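Ika8 (Synthetic construct, PDB 6G6O) is a computationally designed artificial protein that folds into a symmetrical eight-bladed beta-propeller of WD40-type repeats and probably has no natural biological activity. Local coordinates at residues His54-Thr59 / Ala72-Val77; Ser104-Val109 / Asp121-Gln126; Lys25-Ser30 / Ile37-Ile42; Leu261-Asn266 / Trp280-Gly285. All blocks are in the same frame, centred on the assembly; numbering follows the deposited sequence.

Interaction 1 of 4, residues His54-Thr59 / Ala72-Val77; sequences HQSEVT and AKDGTV
H54 and T76 carry the polar core of this contact. H54 ND1 donates to T76 OG1 at 2.7 Å, the hydroxyl lying 18° out of the imidazole plane. That hydroxyl in turn donates to D74 OD1 (2.9 Å), which T76 N also grips from the same face of the carboxylate; this second bond makes an Asx turn. Threonine suits the place because OG1, held between its own backbone N and carbonyl carbon (chi1 57°), both accepts and donates. A water accepting from Q55 N also sits near D74 OD2, but at a modelled separation too short to trust, so this link is doubtful.

The backbone bond from K73 N to E57 O is weak. The E57 and K73 side chains run side by side, and the salt bridge from E57 OE2 to K73 NZ is long, 3.9 Å.

A72, S56 and T59 supply the apolar contacts: A72 CB, a small methyl, touches H54 CG at 3.6 Å, S56 CB lies against D74 CG, and T59 CG2 crosses the K73 chain at CD (3.6 Å).

H54 NE2 bonds to S70 OG, so the imidazole joins strand 67-72 to the turn after it. The chain of serine, histidine and aspartate, relayed here through T76, resembles the Asp-His-Ser/Thr-Trp network of WD40 repeats.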
loop_
_atom_site.group_PDB
_atom_site.type_symbol
_atom_site.label_atom_id
_atom_site.label_comp_id
_atom_site.label_asym_id
_atom_site.label_seq_id
_atom_site.Cartn_x
_atom_site.Cartn_y
_atom_site.Cartn_z
ATOM N N HIS A 54 -1.180 11.641 -15.364
ATOM C CA HIS A 54 -2.541 12.127 -15.226
ATOM C C HIS A 54 -2.528 13.628 -14.975
ATOM O O HIS A 54 -1.546 14.193 -14.491
ATOM C CB HIS A 54 -3.266 11.414 -14.079
ATOM C CG HIS A 54 -3.056 9.931 -14.052
ATOM N ND1 HIS A 54 -4.057 9.033 -14.353
ATOM C CD2 HIS A 54 -1.965 9.189 -13.748
ATOM C CE1 HIS A 54 -3.591 7.802 -14.239
ATOM N NE2 HIS A 54 -2.323 7.869 -13.876
ATOM N N GLN A 55 -3.642 14.271 -15.310
ATOM C CA GLN A 55 -3.828 15.685 -15.021
ATOM C C GLN A 55 -4.205 15.938 -13.569
ATOM O O GLN A 55 -4.621 17.052 -13.234
ATOM C CB GLN A 55 -4.892 16.275 -15.949
ATOM C CG GLN A 55 -4.556 16.148 -17.424
ATOM C CD GLN A 55 -3.287 16.886 -17.795
ATOM O OE1 GLN A 55 -2.411 16.343 -18.468
ATOM N NE2 GLN A 55 -3.179 18.133 -17.352
ATOM N N SER A 56 -4.067 14.932 -12.707
ATOM C CA SER A 56 -4.436 15.045 -11.306
ATOM C C SER A 56 -3.467 14.216 -10.477
ATOM O O SER A 56 -2.742 13.370 -11.003
ATOM C CB SER A 56 -5.881 14.586 -11.069
ATOM O OG SER A 56 -6.382 15.083 -9.842
ATOM N N GLU A 57 -3.477 14.463 -9.168
ATOM C CA GLU A 57 -2.553 13.809 -8.247
ATOM C C GLU A 57 -2.597 12.295 -8.389
ATOM O O GLU A 57 -3.657 11.680 -8.252
ATOM C CB GLU A 57 -2.888 14.207 -6.808
ATOM C CG GLU A 57 -2.360 13.225 -5.771
ATOM C CD GLU A 57 -2.771 13.582 -4.357
ATOM O OE1 GLU A 57 -3.361 14.662 -4.160
ATOM O OE2 GLU A 57 -2.505 12.775 -3.444
ATOM N N VAL A 58 -1.438 11.701 -8.669
ATOM C CA VAL A 58 -1.314 10.248 -8.682
ATOM C C VAL A 58 -1.534 9.735 -7.267
ATOM O O VAL A 58 -0.842 10.145 -6.329
ATOM C CB VAL A 58 0.055 9.820 -9.223
ATOM C CG1 VAL A 58 0.132 8.306 -9.339
ATOM C CG2 VAL A 58 0.320 10.479 -10.560
ATOM N N THR A 59 -2.505 8.836 -7.101
ATOM C CA THR A 59 -2.870 8.360 -5.776
ATOM C C THR A 59 -2.457 6.924 -5.497
ATOM O O THR A 59 -2.339 6.555 -4.325
ATOM C CB THR A 59 -4.386 8.487 -5.560
ATOM O OG1 THR A 59 -5.083 7.823 -6.620
ATOM C CG2 THR A 59 -4.798 9.949 -5.533
ATOM N N ALA A 72 -5.498 8.171 -10.276
ATOM C CA ALA A 72 -5.307 9.575 -9.949
ATOM C C ALA A 72 -6.477 10.079 -9.114
ATOM O O ALA A 72 -7.424 9.344 -8.815
ATOM C CB ALA A 72 -5.145 10.421 -11.217
ATOM N N LYS A 73 -6.402 11.356 -8.736
ATOM C CA LYS A 73 -7.448 11.985 -7.944
ATOM C C LYS A 73 -8.672 12.356 -8.773
ATOM O O LYS A 73 -9.741 12.588 -8.200
ATOM C CB LYS A 73 -6.898 13.233 -7.248
ATOM C CG LYS A 73 -7.563 13.569 -5.924
ATOM C CD LYS A 73 -7.023 12.712 -4.790
ATOM C CE LYS A 73 -6.844 13.527 -3.517
ATOM N NZ LYS A 73 -6.293 12.711 -2.399
ATOM N N ASP A 74 -8.544 12.418 -10.096
ATOM C CA ASP A 74 -9.676 12.724 -10.960
ATOM C C ASP A 74 -10.450 11.484 -11.384
ATOM O O ASP A 74 -11.414 11.604 -12.144
ATOM C CB ASP A 74 -9.211 13.500 -12.201
ATOM C CG ASP A 74 -8.152 12.759 -13.000
ATOM O OD1 ASP A 74 -7.795 11.621 -12.631
ATOM O OD2 ASP A 74 -7.675 13.322 -14.008
ATOM N N GLY A 75 -10.051 10.304 -10.919
ATOM C CA GLY A 75 -10.763 9.080 -11.209
ATOM C C GLY A 75 -10.219 8.264 -12.358
ATOM O O GLY A 75 -10.740 7.174 -12.617
ATOM N N THR A 76 -9.195 8.748 -13.052
ATOM C CA THR A 76 -8.635 7.995 -14.163
ATOM C C THR A 76 -7.805 6.826 -13.652
ATOM O O THR A 76 -7.137 6.919 -12.620
ATOM C CB THR A 76 -7.775 8.898 -15.045
ATOM O OG1 THR A 76 -6.749 9.510 -14.252
ATOM C CG2 THR A 76 -8.626 9.980 -15.689
ATOM N N VAL A 77 -7.870 5.710 -14.373
ATOM C CA VAL A 77 -7.006 4.560 -14.142
ATOM C C VAL A 77 -6.365 4.213 -15.475
ATOM O O VAL A 77 -7.072 3.929 -16.450
ATOM C CB VAL A 77 -7.768 3.351 -13.577
ATOM C CG1 VAL A 77 -6.792 2.323 -13.029
ATOM C CG2 VAL A 77 -8.743 3.789 -12.499
HETATM O O HOH W 1 -5.962 12.488 -15.547
#

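Interaction 2 of 4, residues Ser104-Val109 / Asp121-Gln126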
loop_
_atom_site.group_PDB
_atom_site.type_symbol
_atom_site.label_atom_id
_atom_site.label_comp_id
_atom_site.label_asym_id
_atom_site.label_seq_id
_atom_site.Cartn_x
_atom_site.Cartn_y
_atom_site.Cartn_z
ATOM N N SER A 104 -3.437 -8.243 -9.976
ATOM C CA SER A 104 -3.104 -9.656 -9.905
ATOM C C SER A 104 -3.473 -10.302 -11.231
ATOM O O SER A 104 -4.547 -10.035 -11.778
ATOM C CB SER A 104 -3.828 -10.347 -8.744
ATOM O OG SER A 104 -3.349 -11.667 -8.553
ATOM N N LYS A 105 -2.572 -11.145 -11.740
ATOM C CA LYS A 105 -2.735 -11.779 -13.043
ATOM C C LYS A 105 -2.995 -10.723 -14.110
ATOM O O LYS A 105 -2.162 -9.836 -14.325
ATOM C CB LYS A 105 -3.862 -12.816 -13.006
ATOM C CG LYS A 105 -3.381 -14.241 -12.762
ATOM C CD LYS A 105 -2.881 -14.418 -11.335
ATOM C CE LYS A 105 -2.632 -15.882 -10.997
ATOM N NZ LYS A 105 -3.864 -16.712 -11.106
ATOM N N ASN A 106 -4.146 -10.800 -14.777
ATOM C CA ASN A 106 -4.547 -9.810 -15.769
ATOM C C ASN A 106 -5.772 -9.020 -15.321
ATOM O O ASN A 106 -6.518 -8.496 -16.150
ATOM C CB ASN A 106 -4.809 -10.471 -17.121
ATOM C CG ASN A 106 -3.540 -10.967 -17.781
ATOM O OD1 ASN A 106 -2.445 -10.492 -17.479
ATOM N ND2 ASN A 106 -3.680 -11.922 -18.692
ATOM N N ILE A 107 -5.987 -8.922 -14.012
ATOM C CA ILE A 107 -7.149 -8.248 -13.450
ATOM C C ILE A 107 -6.677 -7.074 -12.606
ATOM O O ILE A 107 -5.726 -7.199 -11.827
ATOM C CB ILE A 107 -8.014 -9.212 -12.609
ATOM C CG1 ILE A 107 -8.510 -10.379 -13.463
ATOM C CG2 ILE A 107 -9.188 -8.477 -11.993
ATOM C CD1 ILE A 107 -9.398 -9.959 -14.604
ATOM N N VAL A 108 -7.341 -5.933 -12.767
ATOM C CA VAL A 108 -7.105 -4.749 -11.952
ATOM C C VAL A 108 -8.388 -4.427 -11.202
ATOM O O VAL A 108 -9.458 -4.319 -11.811
ATOM C CB VAL A 108 -6.657 -3.547 -12.803
ATOM C CG1 VAL A 108 -6.915 -2.244 -12.061
ATOM C CG2 VAL A 108 -5.194 -3.675 -13.153
ATOM N N VAL A 109 -8.280 -4.284 -9.885
ATOM C CA VAL A 109 -9.392 -3.875 -9.035
ATOM C C VAL A 109 -9.063 -2.495 -8.484
ATOM O O VAL A 109 -8.041 -2.315 -7.812
ATOM C CB VAL A 109 -9.641 -4.882 -7.902
ATOM C CG1 VAL A 109 -10.843 -4.464 -7.083
ATOM C CG2 VAL A 109 -9.839 -6.276 -8.469
ATOM N N ASP A 121 -10.255 -5.866 -16.988
ATOM C CA ASP A 121 -9.438 -6.851 -17.689
ATOM C C ASP A 121 -8.394 -6.075 -18.481
ATOM O O ASP A 121 -8.729 -5.389 -19.452
ATOM C CB ASP A 121 -10.300 -7.726 -18.599
ATOM C CG ASP A 121 -9.502 -8.809 -19.309
ATOM O OD1 ASP A 121 -8.290 -8.949 -19.041
ATOM O OD2 ASP A 121 -10.094 -9.529 -20.141
ATOM N N ILE A 122 -7.128 -6.177 -18.067
ATOM C CA ILE A 122 -6.067 -5.421 -18.725
ATOM C C ILE A 122 -5.798 -5.897 -20.142
ATOM O O ILE A 122 -5.023 -5.257 -20.862
ATOM C CB ILE A 122 -4.760 -5.470 -17.908
ATOM C CG1 ILE A 122 -4.053 -6.813 -18.098
ATOM C CG2 ILE A 122 -5.039 -5.214 -16.442
ATOM C CD1 ILE A 122 -2.648 -6.846 -17.535
ATOM N N LEU A 123 -6.417 -7.002 -20.563
ATOM C CA LEU A 123 -6.273 -7.464 -21.937
ATOM C C LEU A 123 -7.194 -6.701 -22.880
ATOM O O LEU A 123 -6.804 -6.375 -24.007
ATOM C CB LEU A 123 -6.555 -8.964 -22.017
ATOM C CG LEU A 123 -5.342 -9.883 -22.159
ATOM C CD1 LEU A 123 -4.351 -9.638 -21.037
ATOM C CD2 LEU A 123 -5.779 -11.337 -22.180
ATOM N N THR A 124 -8.418 -6.407 -22.440
ATOM C CA THR A 124 -9.390 -5.705 -23.261
ATOM C C THR A 124 -9.819 -4.363 -22.691
ATOM O O THR A 124 -10.470 -3.591 -23.405
ATOM C CB THR A 124 -10.646 -6.567 -23.466
ATOM O OG1 THR A 124 -11.355 -6.683 -22.227
ATOM C CG2 THR A 124 -10.267 -7.955 -23.957
ATOM N N GLY A 125 -9.484 -4.060 -21.440
ATOM C CA GLY A 125 -9.975 -2.855 -20.808
ATOM C C GLY A 125 -11.445 -2.873 -20.463
ATOM O O GLY A 125 -11.937 -1.900 -19.877
ATOM N N GLN A 126 -12.162 -3.940 -20.802
ATOM C CA GLN A 126 -13.583 -4.019 -20.514
ATOM C C GLN A 126 -13.825 -4.084 -19.012
ATOM O O GLN A 126 -13.039 -4.655 -18.254
ATOM C CB GLN A 126 -14.202 -5.241 -21.191
ATOM C CG GLN A 126 -14.311 -5.132 -22.701
ATOM C CD GLN A 126 -15.124 -6.262 -23.306
ATOM O OE1 GLN A 126 -16.124 -6.699 -22.734
ATOM N NE2 GLN A 126 -14.697 -6.742 -24.469
#
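The flat amide of N106 is covered on one face by L123, whose CD1 methyl sits 3.6 Å from N106 CG. I122 crosses the same side chain at about a right angle, its CG1 being 3.9 Å from N106 CB. The other flat group, the D121 carboxylate, is used from above: L123 N donates to D121 OD1 at 3.1 Å, 65° out of the carboxylate plane, closing an Asx turn that fixes the backbone from which the L123 methyl reaches the amide. A short acidic side chain suits this place, since it reaches its own backbone two residues on.

Between these groups I122 N donates to N106 O (3.1 Å), next to the antiparallel, non-hydrogen-bonded pair I107 and D121. Below the amide the contact turns apolar. With CG1 of I122 between its backbone N and carbonyl carbon (chi1 77°), the CG2 branch is left to meet V108 CG2 at 3.6 Å; two branched residues fill this buried layer well. N106 itself is presented by a type II' turn from S104 to I107, and beyond L123 an ST turn, Q126 N to T124 OG1, leads the chain away.

I122 and V108 are covered by F103 of strand 98-104 and by I67 and V69 of strand 67-72 in the preceding blade. I107, on the other face, packs on F143 of strand 138-144 in the following one.

Interaction 3 of 4, residues Lys25-Ser30 / Ile37-Ile42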
loop_
_atom_site.group_PDB
_atom_site.type_symbol
_atom_site.label_atom_id
_atom_site.label_comp_id
_atom_site.label_asym_id
_atom_site.label_seq_id
_atom_site.Cartn_x
_atom_site.Cartn_y
_atom_site.Cartn_z
ATOM N N LYS A 25 12.001 -5.259 -9.862
ATOM C CA LYS A 25 13.291 -5.560 -10.496
ATOM C C LYS A 25 14.268 -4.452 -10.124
ATOM O O LYS A 25 14.585 -4.310 -8.930
ATOM C CB LYS A 25 13.084 -5.781 -11.996
ATOM C CG LYS A 25 11.852 -6.592 -12.360
ATOM C CD LYS A 25 11.583 -6.518 -13.855
ATOM C CE LYS A 25 11.618 -5.078 -14.348
ATOM N NZ LYS A 25 11.819 -4.995 -15.822
ATOM N N ASN A 26 14.777 -3.671 -11.074
ATOM C CA ASN A 26 15.647 -2.537 -10.790
ATOM C C ASN A 26 15.037 -1.243 -11.318
ATOM O O ASN A 26 15.752 -0.307 -11.680
ATOM C CB ASN A 26 17.039 -2.757 -11.380
ATOM C CG ASN A 26 17.882 -3.702 -10.545
ATOM O OD1 ASN A 26 18.288 -4.766 -11.012
ATOM N ND2 ASN A 26 18.149 -3.317 -9.303
ATOM N N ILE A 27 13.709 -1.188 -11.371
ATOM C CA ILE A 27 12.978 -0.037 -11.882
ATOM C C ILE A 27 12.091 0.501 -10.771
ATOM O O ILE A 27 11.435 -0.268 -10.059
ATOM C CB ILE A 27 12.141 -0.408 -13.125
ATOM C CG1 ILE A 27 13.058 -0.733 -14.306
ATOM C CG2 ILE A 27 11.181 0.716 -13.483
ATOM C CD1 ILE A 27 12.330 -0.898 -15.622
ATOM N N VAL A 28 12.083 1.821 -10.616
ATOM C CA VAL A 28 11.236 2.503 -9.648
ATOM C C VAL A 28 10.257 3.382 -10.414
ATOM O O VAL A 28 10.659 4.125 -11.318
ATOM C CB VAL A 28 12.065 3.338 -8.654
ATOM C CG1 VAL A 28 11.187 4.357 -7.942
ATOM C CG2 VAL A 28 12.742 2.432 -7.642
ATOM N N VAL A 29 8.978 3.284 -10.066
ATOM C CA VAL A 29 7.936 4.147 -10.608
ATOM C C VAL A 29 7.419 5.011 -9.468
ATOM O O VAL A 29 6.979 4.491 -8.435
ATOM C CB VAL A 29 6.798 3.339 -11.249
ATOM C CG1 VAL A 29 5.810 4.267 -11.936
ATOM C CG2 VAL A 29 7.356 2.327 -12.234
ATOM N N SER A 30 7.475 6.325 -9.647
ATOM C CA SER A 30 7.041 7.267 -8.627
ATOM C C SER A 30 5.989 8.203 -9.203
ATOM O O SER A 30 6.094 8.641 -10.351
ATOM C CB SER A 30 8.226 8.074 -8.082
ATOM O OG SER A 30 8.762 8.929 -9.076
ATOM N N ILE A 37 4.365 11.270 -13.309
ATOM C CA ILE A 37 4.876 9.931 -13.045
ATOM C C ILE A 37 6.251 9.826 -13.686
ATOM O O ILE A 37 6.427 10.205 -14.850
ATOM C CB ILE A 37 3.932 8.841 -13.586
ATOM C CG1 ILE A 37 2.537 8.990 -12.976
ATOM C CG2 ILE A 37 4.492 7.455 -13.300
ATOM C CD1 ILE A 37 1.618 7.829 -13.272
ATOM N N LYS A 38 7.223 9.323 -12.929
ATOM C CA LYS A 38 8.592 9.192 -13.403
ATOM C C LYS A 38 9.069 7.760 -13.215
ATOM O O LYS A 38 8.760 7.121 -12.205
ATOM C CB LYS A 38 9.528 10.160 -12.671
ATOM C CG LYS A 38 9.334 11.616 -13.062
ATOM C CD LYS A 38 10.125 12.543 -12.152
ATOM C CE LYS A 38 9.976 13.998 -12.572
ATOM N NZ LYS A 38 10.624 14.265 -13.886
ATOM N N VAL A 39 9.822 7.263 -14.193
ATOM C CA VAL A 39 10.356 5.905 -14.184
ATOM C C VAL A 39 11.867 5.996 -14.018
ATOM O O VAL A 39 12.550 6.629 -14.832
ATOM C CB VAL A 39 9.985 5.145 -15.467
ATOM C CG1 VAL A 39 10.532 3.730 -15.423
ATOM C CG2 VAL A 39 8.475 5.141 -15.660
ATOM N N TRP A 40 12.388 5.360 -12.973
ATOM C CA TRP A 40 13.793 5.465 -12.610
ATOM C C TRP A 40 14.528 4.160 -12.882
ATOM O O TRP A 40 13.936 3.077 -12.876
ATOM C CB TRP A 40 13.952 5.836 -11.132
ATOM C CG TRP A 40 13.145 7.021 -10.712
ATOM C CD1 TRP A 40 11.970 7.008 -10.022
ATOM C CD2 TRP A 40 13.456 8.399 -10.950
ATOM N NE1 TRP A 40 11.528 8.291 -9.816
ATOM C CE2 TRP A 40 12.422 9.164 -10.378
ATOM C CE3 TRP A 40 14.508 9.060 -11.592
ATOM C CZ2 TRP A 40 12.408 10.555 -10.428
ATOM C CZ3 TRP A 40 14.492 10.440 -11.642
ATOM C CH2 TRP A 40 13.449 11.173 -11.064
ATOM N N ASP A 41 15.832 4.280 -13.120
ATOM C CA ASP A 41 16.735 3.142 -13.265
ATOM C C ASP A 41 17.559 3.046 -11.989
ATOM O O ASP A 41 18.401 3.909 -11.722
ATOM C CB ASP A 41 17.632 3.309 -14.492
ATOM C CG ASP A 41 18.427 2.058 -14.816
ATOM O OD1 ASP A 41 18.380 1.087 -14.032
ATOM O OD2 ASP A 41 19.112 2.051 -15.860
ATOM N N ILE A 42 17.316 1.999 -11.199
ATOM C CA ILE A 42 18.030 1.853 -9.934
ATOM C C ILE A 42 19.510 1.577 -10.173
ATOM O O ILE A 42 20.364 2.022 -9.398
ATOM C CB ILE A 42 17.367 0.755 -9.080
ATOM C CG1 ILE A 42 16.127 1.319 -8.380
ATOM C CG2 ILE A 42 18.352 0.150 -8.080
ATOM C CD1 ILE A 42 16.001 0.933 -6.922
#
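V28 and W40 form the tight centre of this hairpin. They are a hydrogen-bonded antiparallel pair: W40 N reaches V28 O at 2.7 Å, in the carbonyl plane, whereas the return bond from V28 N to W40 O is longer, 3.2 Å, and comes from above the plane. On the face they share, V28 CG1 rests against W40 CD1 (3.5 Å) and V28 CG2 against I42 CG1 (3.6 Å), a slender branched residue filling the gap between two bulky ones. The indole has CG anti to its carbonyl carbon (chi1 -51°), which sets the ring across the strand, its six-membered part away from strand 27-30 and its NE1 edge facing S30. There NE1 donates to S30 OG at 2.9 Å, though the position of that hydroxyl is less certain. K38 CB lies over one face of the indole near its rim. On the face bearing I27, V29 and V39 the contacts are diagonal, I27 CG2 to V39 CG1 (3.6 Å) and V29 CG1 to I37 CG2. Branched residues suit such extended backbone.

Toward the N26 end the packing is looser and more polar. I42 N still donates to N26 O at 2.8 Å, but side chains meet thinly, N26 ND2 standing 3.7 Å from I42 CG2. D41 here bonds to T44 OG1 and L43 N. At the other end the K38 chain leads away to a salt bridge with D50.

The two strands are the central hairpin of a propeller blade, and the serine-tryptophan pair is consistent with part of the Asp-His-Ser/Thr-Trp network of WD40 repeats.

Interaction 4 of 4, residues Leu261-Asn266 / Trp280-Gly285; sequences LAFSKN and WDILTG
N266 and I282 meet first through their backbones. I282 N donates almost straight to N266 O, although the modelled separation of 2.4 Å is too short to be taken at face value. D281 CA offers a C-H to the same oxygen. Around this link, side chains close in. I282 has CG1 anti to its backbone N (chi1 -151°), an extended chain that carries CD1 to the tip of F263, 3.5 Å from CZ, while its CG2 branch lies 3.6 Å from N266 CA. An isoleucine serves both contacts with its two arms. Further out, L283 CD2 brushes N266 ND2 at 3.5 Å.

Behind I282 and L283 stands D281. Its OD1 accepts from L283 N at 2.7 Å and from T284 N at 3.1 Å, both on the anti side but from opposite faces of the carboxylate; the two bonds hold the turn that sets I282 and L283 against N266. G285 follows with positive phi, a backbone shape that glycine adopts easily.

The outer layer comes from the neighbouring blade: I227 lies against both F263 and I282, and V229 touches F263. W280, just before the turn, makes a weak bond from NE1 to E252. W280 and D281, ending the third strand, are the Trp-Asp dipeptide that names the WD40 repeat; here the aspartate also starts the Asx turn toward outer strand 287-292.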
loop_
_atom_site.group_PDB
_atom_site.type_symbol
_atom_site.label_atom_id
_atom_site.label_comp_id
_atom_site.label_asym_id
_atom_site.label_seq_id
_atom_site.Cartn_x
_atom_site.Cartn_y
_atom_site.Cartn_z
ATOM N N LEU A 261 5.538 2.292 6.472
ATOM C CA LEU A 261 6.076 1.043 6.987
ATOM C C LEU A 261 6.455 0.138 5.826
ATOM O O LEU A 261 5.906 0.247 4.727
ATOM C CB LEU A 261 5.076 0.317 7.898
ATOM C CG LEU A 261 4.883 0.830 9.326
ATOM C CD1 LEU A 261 3.788 0.038 10.025
ATOM C CD2 LEU A 261 6.182 0.757 10.112
ATOM N N ALA A 262 7.405 -0.757 6.085
ATOM C CA ALA A 262 7.807 -1.771 5.122
ATOM C C ALA A 262 8.285 -2.994 5.888
ATOM O O ALA A 262 8.875 -2.875 6.965
ATOM C CB ALA A 262 8.899 -1.264 4.175
ATOM N N PHE A 263 8.021 -4.170 5.325
ATOM C CA PHE A 263 8.261 -5.429 6.023
ATOM C C PHE A 263 8.616 -6.488 4.994
ATOM O O PHE A 263 7.814 -6.780 4.102
ATOM C CB PHE A 263 7.024 -5.835 6.830
ATOM C CG PHE A 263 7.241 -6.993 7.764
ATOM C CD1 PHE A 263 8.514 -7.448 8.065
ATOM C CD2 PHE A 263 6.155 -7.625 8.350
ATOM C CE1 PHE A 263 8.697 -8.516 8.926
ATOM C CE2 PHE A 263 6.331 -8.689 9.211
ATOM C CZ PHE A 263 7.603 -9.137 9.498
ATOM N N SER A 264 9.813 -7.057 5.118
ATOM C CA SER A 264 10.294 -8.065 4.178
ATOM C C SER A 264 11.253 -8.987 4.912
ATOM O O SER A 264 12.297 -8.537 5.393
ATOM C CB SER A 264 10.981 -7.415 2.975
ATOM O OG SER A 264 11.453 -8.391 2.063
ATOM N N LYS A 265 10.897 -10.270 4.992
ATOM C CA LYS A 265 11.678 -11.286 5.704
ATOM C C LYS A 265 11.780 -10.854 7.162
ATOM O O LYS A 265 10.732 -10.731 7.820
ATOM C CB LYS A 265 13.003 -11.508 4.970
ATOM C CG LYS A 265 12.951 -12.616 3.928
ATOM C CD LYS A 265 13.985 -12.410 2.831
ATOM C CE LYS A 265 13.419 -11.578 1.690
ATOM N NZ LYS A 265 14.293 -11.619 0.483
ATOM N N ASN A 266 12.971 -10.612 7.706
ATOM C CA ASN A 266 13.133 -10.286 9.117
ATOM C C ASN A 266 13.431 -8.813 9.356
ATOM O O ASN A 266 13.838 -8.446 10.462
ATOM C CB ASN A 266 14.241 -11.145 9.733
ATOM C CG ASN A 266 13.837 -12.598 9.887
ATOM O OD1 ASN A 266 12.650 -12.924 9.918
ATOM N ND2 ASN A 266 14.827 -13.480 9.981
ATOM N N TRP A 280 15.166 -2.064 11.399
ATOM C CA TRP A 280 15.439 -3.068 12.415
ATOM C C TRP A 280 15.476 -4.454 11.791
ATOM O O TRP A 280 14.998 -4.672 10.674
ATOM C CB TRP A 280 14.381 -3.072 13.526
ATOM C CG TRP A 280 14.211 -1.788 14.261
ATOM C CD1 TRP A 280 14.821 -1.421 15.424
ATOM C CD2 TRP A 280 13.343 -0.710 13.905
ATOM N NE1 TRP A 280 14.397 -0.174 15.806
ATOM C CE2 TRP A 280 13.489 0.286 14.889
ATOM C CE3 TRP A 280 12.463 -0.485 12.842
ATOM C CZ2 TRP A 280 12.788 1.487 14.845
ATOM C CZ3 TRP A 280 11.768 0.705 12.800
ATOM C CH2 TRP A 280 11.933 1.676 13.796
ATOM N N ASP A 281 16.045 -5.391 12.538
ATOM C CA ASP A 281 15.886 -6.814 12.274
ATOM C C ASP A 281 14.861 -7.341 13.271
ATOM O O ASP A 281 15.056 -7.224 14.486
ATOM C CB ASP A 281 17.219 -7.555 12.394
ATOM C CG ASP A 281 17.081 -9.057 12.199
ATOM O OD1 ASP A 281 16.443 -9.718 13.040
ATOM O OD2 ASP A 281 17.612 -9.581 11.198
ATOM N N ILE A 282 13.768 -7.912 12.756
ATOM C CA ILE A 282 12.653 -8.308 13.609
ATOM C C ILE A 282 13.033 -9.423 14.576
ATOM O O ILE A 282 12.336 -9.634 15.575
ATOM C CB ILE A 282 11.449 -8.728 12.745
ATOM C CG1 ILE A 282 10.139 -8.460 13.481
ATOM C CG2 ILE A 282 11.537 -10.198 12.368
ATOM C CD1 ILE A 282 8.921 -8.863 12.689
ATOM N N LEU A 283 14.126 -10.138 14.316
ATOM C CA LEU A 283 14.517 -11.267 15.148
ATOM C C LEU A 283 15.346 -10.829 16.351
ATOM O O LEU A 283 15.045 -11.208 17.488
ATOM C CB LEU A 283 15.296 -12.284 14.311
ATOM C CG LEU A 283 14.921 -13.752 14.478
ATOM C CD1 LEU A 283 13.419 -13.890 14.649
ATOM C CD2 LEU A 283 15.401 -14.530 13.270
ATOM N N THR A 284 16.388 -10.034 16.118
ATOM C CA THR A 284 17.242 -9.551 17.193
ATOM C C THR A 284 16.775 -8.226 17.777
ATOM O O THR A 284 17.311 -7.797 18.804
ATOM C CB THR A 284 18.685 -9.399 16.696
ATOM O OG1 THR A 284 18.729 -8.453 15.621
ATOM C CG2 THR A 284 19.223 -10.736 16.210
ATOM N N GLY A 285 15.792 -7.575 17.157
ATOM C CA GLY A 285 15.357 -6.265 17.589
ATOM C C GLY A 285 16.390 -5.171 17.453
ATOM O O GLY A 285 16.138 -4.045 17.897
#

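How the interactions relate
From the N terminus the order is interaction 3, interaction 1, interaction 2 and interaction 4, all in series: each loop closes before the next opens, and none nest or cross. Interaction 3 pairs the two central strands of one blade. Interaction 1 ties the entry to strand 58-64 to the turn between strands 67-72 and 77-81 of the next. Interactions 2 and 4 each join the turn between first and second strands to the end of the third, in blades on opposite sides of the ring, their centres about 33 Å apart. Direct touch occurs between interactions 3 and 1, where I37 packs on V58 and H54 across the blade interface.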